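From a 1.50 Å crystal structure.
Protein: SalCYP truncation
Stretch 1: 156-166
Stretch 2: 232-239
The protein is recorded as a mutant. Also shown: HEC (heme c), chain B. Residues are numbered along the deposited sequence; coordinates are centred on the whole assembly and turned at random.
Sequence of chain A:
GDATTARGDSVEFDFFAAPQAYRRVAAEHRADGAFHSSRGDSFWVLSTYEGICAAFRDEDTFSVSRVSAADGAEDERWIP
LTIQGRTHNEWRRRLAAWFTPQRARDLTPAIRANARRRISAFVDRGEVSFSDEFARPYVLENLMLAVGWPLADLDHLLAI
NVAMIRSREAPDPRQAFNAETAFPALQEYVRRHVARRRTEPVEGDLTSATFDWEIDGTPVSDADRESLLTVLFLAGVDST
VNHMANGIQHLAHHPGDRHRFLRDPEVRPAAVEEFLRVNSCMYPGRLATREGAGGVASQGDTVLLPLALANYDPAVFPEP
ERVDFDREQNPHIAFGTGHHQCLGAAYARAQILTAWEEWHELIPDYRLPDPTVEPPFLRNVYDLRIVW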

# COMPACT_ATOMS: atom_id res chain seq x y z
N HIS A 156 11.90 16.49 7.17
CA HIS A 156 13.02 15.91 6.44
C HIS A 156 12.57 14.68 5.66
O HIS A 156 12.85 14.54 4.47
CB HIS A 156 14.14 15.56 7.41
CG HIS A 156 15.39 15.06 6.76
ND1 HIS A 156 15.79 13.74 6.81
CD2 HIS A 156 16.35 15.71 6.05
CE1 HIS A 156 16.93 13.60 6.16
NE2 HIS A 156 17.29 14.78 5.68
N LEU A 157 11.86 13.77 6.33
CA LEU A 157 11.44 12.54 5.69
C LEU A 157 10.38 12.82 4.63
O LEU A 157 10.35 12.14 3.60
CB LEU A 157 10.92 11.55 6.73
CG LEU A 157 11.95 11.00 7.72
CD1 LEU A 157 11.27 9.98 8.60
CD2 LEU A 157 13.15 10.42 7.01
N LEU A 158 9.51 13.80 4.86
CA LEU A 158 8.53 14.14 3.84
C LEU A 158 9.22 14.60 2.57
O LEU A 158 8.80 14.25 1.46
CB LEU A 158 7.59 15.23 4.37
CG LEU A 158 6.38 15.56 3.51
CD1 LEU A 158 5.42 14.42 3.47
CD2 LEU A 158 5.68 16.77 4.07
N ALA A 159 10.30 15.38 2.71
CA ALA A 159 11.05 15.85 1.55
C ALA A 159 11.68 14.69 0.79
O ALA A 159 11.71 14.70 -0.45
CB ALA A 159 12.13 16.83 2.00
N ILE A 160 12.19 13.69 1.50
CA ILE A 160 12.73 12.50 0.83
C ILE A 160 11.62 11.80 0.05
O ILE A 160 11.78 11.46 -1.12
CB ILE A 160 13.38 11.56 1.86
CG1 ILE A 160 14.61 12.23 2.47
CG2 ILE A 160 13.75 10.23 1.20
CD1 ILE A 160 15.30 11.41 3.56
N ASN A 161 10.48 11.58 0.70
CA ASN A 161 9.38 10.86 0.07
C ASN A 161 8.91 11.57 -1.19
O ASN A 161 8.69 10.94 -2.23
CB ASN A 161 8.24 10.71 1.07
CG ASN A 161 7.02 10.06 0.46
OD1 ASN A 161 6.28 10.70 -0.29
ND2 ASN A 161 6.79 8.81 0.78
N VAL A 162 8.75 12.90 -1.12
CA VAL A 162 8.28 13.67 -2.27
C VAL A 162 9.28 13.60 -3.42
O VAL A 162 8.90 13.46 -4.59
CB VAL A 162 7.99 15.12 -1.85
CG1 VAL A 162 7.79 16.02 -3.07
CG2 VAL A 162 6.77 15.16 -0.93
N ALA A 163 10.58 13.73 -3.11
CA ALA A 163 11.59 13.63 -4.16
C ALA A 163 11.54 12.28 -4.85
O ALA A 163 11.77 12.18 -6.06
CB ALA A 163 12.97 13.89 -3.57
N MET A 164 11.24 11.22 -4.10
CA MET A 164 11.16 9.89 -4.69
C MET A 164 9.96 9.78 -5.62
O MET A 164 10.06 9.22 -6.71
CB MET A 164 11.10 8.83 -3.60
CG MET A 164 12.41 8.71 -2.83
SD MET A 164 12.44 7.32 -1.69
CE MET A 164 14.16 7.30 -1.25
N ILE A 165 8.81 10.31 -5.20
CA ILE A 165 7.63 10.31 -6.07
C ILE A 165 7.94 11.08 -7.36
O ILE A 165 7.64 10.61 -8.46
CB ILE A 165 6.41 10.89 -5.35
CG1 ILE A 165 5.97 9.98 -4.21
CG2 ILE A 165 5.24 11.08 -6.34
CD1 ILE A 165 5.00 10.63 -3.25
N ARG A 166 8.53 12.26 -7.22
CA ARG A 166 8.78 13.15 -8.36
C ARG A 166 10.00 12.75 -9.18
O ARG A 166 10.41 13.52 -10.05
CB ARG A 166 8.95 14.59 -7.87
CG ARG A 166 7.69 15.19 -7.27
CD ARG A 166 7.73 16.71 -7.29
NE ARG A 166 6.39 17.28 -7.43
CZ ARG A 166 5.76 17.43 -8.60
NH1 ARG A 166 4.54 17.96 -8.63
NH2 ARG A 166 6.34 17.07 -9.73
FE HEC B . 2.16 -3.20 2.55
CHA HEC B . 3.84 -6.05 1.59
CHB HEC B . 0.04 -3.65 -0.10
CHC HEC B . 0.44 -0.39 3.50
CHD HEC B . 4.48 -2.56 4.95
NA HEC B . 1.99 -4.55 1.06
C1A HEC B . 2.76 -5.70 0.85
C2A HEC B . 2.27 -6.47 -0.28
C3A HEC B . 1.20 -5.78 -0.73
C4A HEC B . 1.02 -4.60 0.08
CMA HEC B . 0.29 -6.13 -1.93
CAA HEC B . 2.83 -7.83 -0.82
CBA HEC B . 3.94 -7.67 -1.85
CGA HEC B . 4.38 -9.04 -2.35
O1A HEC B . 5.37 -9.03 -3.11
O2A HEC B . 3.74 -10.05 -1.96
NB HEC B . 0.59 -2.18 1.81
C1B HEC B . -0.19 -2.56 0.73
C2B HEC B . -1.27 -1.62 0.64
C3B HEC B . -1.17 -0.74 1.65
C4B HEC B . 0.00 -1.06 2.38
CMB HEC B . -2.34 -1.76 -0.47
CAB HEC B . -1.98 0.46 2.06
CBB HEC B . -3.34 0.58 1.45
NC HEC B . 2.44 -1.74 3.94
C1C HEC B . 1.56 -0.73 4.22
C2C HEC B . 2.00 -0.03 5.40
C3C HEC B . 3.14 -0.62 5.83
C4C HEC B . 3.42 -1.69 4.90
CMC HEC B . 1.26 1.15 6.01
CAC HEC B . 4.07 -0.29 7.01
CBC HEC B . 3.54 0.56 8.17
ND HEC B . 3.84 -4.11 3.12
C1D HEC B . 4.65 -3.66 4.16
C2D HEC B . 5.73 -4.57 4.31
C3D HEC B . 5.57 -5.65 3.30
C4D HEC B . 4.34 -5.30 2.61
CMD HEC B . 6.86 -4.44 5.34
CAD HEC B . 6.47 -6.87 3.04
CBD HEC B . 5.94 -8.02 3.86
CGD HEC B . 6.73 -9.27 3.57
O1D HEC B . 6.62 -10.24 4.35
O2D HEC B . 7.46 -9.28 2.56
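Stretch 2, residues 232-239: LFLAGVDS

Stretch 2 lies on one side of the helix of stretch 1 as a small, mixed contact, in which an aromatic ring packs at one end, a direct hydrogen bond joins asparagine to aspartate at the other, and two waters bridge the stretches. The buried surface totals 347 Å², both sides summed.

Stretch 1 is regular α-helix from His156 to Ile165, and Arg166 is the first residue to leave helical phi/psi. Leu157, Ile160, Asn161, Met164 and Ile165, at positions i, i+3, i+4, i+7 and i+8, share a face and point toward stretch 2. In stretch 2, Leu232 to Ala235 are helical, Val237 leaves helical geometry at phi/psi -119/-62, and Asp238 and Ser239 begin helix again. At Gly236 an ideal CB would fall 2.8 Å from Leu232 O, so glycine suits this place. Stretch 2 runs obliquely to the helix of stretch 1 in the same general sense, Phe233 beside Leu157 and Ile160, Asp238 beside Asn161 and Ile165. The backbones stay well apart: the nearest CA atoms, those of Asn161 and Leu234, are 8.2 Å from each other, and side chains bridge the gap.

Phe233 gives the most area to the contact. With chi1 at t, its long, flat side chain reaches the helix surface. Leu157 O meets Phe233 CZ at 3.7 Å at the ring edge, where the carbonyl can approach the slightly positive ring hydrogens. Leu157 CB lies 4.0 Å from Phe233 CE1, and one turn on Ile160 CG2 lies 4.1 Å from Phe233 CE2, aliphatic groups that fill space around the ring. Met164, extended beyond its chi1 of m, brings SD near the ring edge, 4.4 Å from Phe233 CE2, and closer to Leu234, with Met164 SD 3.6 Å from Leu234 CD2. The CB of Leu234 points sideways, but the side chain's end comes nearer and meets the sulfur.

Asn161 links the apolar and polar parts. Its CB lies 4.0 Å from Phe233 CZ, while its amide donates a hydrogen bond from Asn161 ND2 to Asp238 OD1 at 3.1 Å, with an angle of 157°. The same Asn161 ND2 lies 3.6 Å from Val237 CB and makes a weak hydrogen bond of 2.6 Å to a water, which donates to Phe233 O at 2.8 Å. An amide with two hydrogens can thus serve both a carboxylate and a water. A second water donates to Asp238 OD2 at 2.7 Å and, weakly, to Asn161 O at 3.5 Å. Ile165 adds an apolar neighbour, its CD1 3.6 Å from Asp238 OD1.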

# COMPACT_ATOMS: atom_id res chain seq x y z
N LEU A 232 10.43 -0.42 5.41
CA LEU A 232 9.29 0.16 6.10
C LEU A 232 8.99 1.55 5.60
O LEU A 232 7.82 1.91 5.41
CB LEU A 232 9.54 0.17 7.61
CG LEU A 232 9.53 -1.22 8.23
CD1 LEU A 232 9.92 -1.16 9.68
CD2 LEU A 232 8.16 -1.87 8.14
N PHE A 233 10.03 2.36 5.37
CA PHE A 233 9.80 3.70 4.84
C PHE A 233 9.20 3.63 3.45
O PHE A 233 8.24 4.35 3.14
CB PHE A 233 11.10 4.49 4.81
CG PHE A 233 10.94 5.89 4.29
CD1 PHE A 233 10.59 6.91 5.14
CD2 PHE A 233 11.15 6.19 2.95
CE1 PHE A 233 10.42 8.21 4.66
CE2 PHE A 233 11.00 7.50 2.48
CZ PHE A 233 10.64 8.49 3.34
N LEU A 234 9.76 2.78 2.59
CA LEU A 234 9.33 2.75 1.19
C LEU A 234 7.94 2.14 1.03
O LEU A 234 7.21 2.49 0.08
CB LEU A 234 10.35 1.98 0.35
CG LEU A 234 11.71 2.65 0.19
CD1 LEU A 234 12.67 1.71 -0.53
CD2 LEU A 234 11.61 3.96 -0.57
N ALA A 235 7.55 1.22 1.93
CA ALA A 235 6.26 0.55 1.87
C ALA A 235 5.15 1.30 2.59
O ALA A 235 3.97 1.13 2.26
CB ALA A 235 6.37 -0.84 2.50
N GLY A 236 5.49 2.13 3.58
CA GLY A 236 4.50 2.58 4.54
C GLY A 236 3.79 3.89 4.28
O GLY A 236 3.02 4.29 5.15
N VAL A 237 4.02 4.58 3.15
CA VAL A 237 3.36 5.86 2.89
C VAL A 237 2.48 5.83 1.63
O VAL A 237 1.27 6.05 1.72
CB VAL A 237 4.38 7.00 2.77
CG1 VAL A 237 3.66 8.31 2.59
CG2 VAL A 237 5.28 7.07 4.00
N ASP A 238 3.08 5.59 0.46
CA ASP A 238 2.41 5.97 -0.79
C ASP A 238 1.13 5.16 -1.02
O ASP A 238 0.12 5.72 -1.46
CB ASP A 238 3.36 5.81 -1.96
CG ASP A 238 4.54 6.78 -1.92
OD1 ASP A 238 4.57 7.73 -1.10
OD2 ASP A 238 5.45 6.60 -2.75
N SER A 239 1.16 3.85 -0.80
CA SER A 239 -0.04 3.06 -1.04
C SER A 239 -1.19 3.51 -0.15
O SER A 239 -2.35 3.55 -0.60
CB SER A 239 0.21 1.59 -0.80
OG SER A 239 0.89 1.01 -1.88
O HOH W 1 7.83 6.45 1.36
O HOH W 2 8.00 7.58 -2.69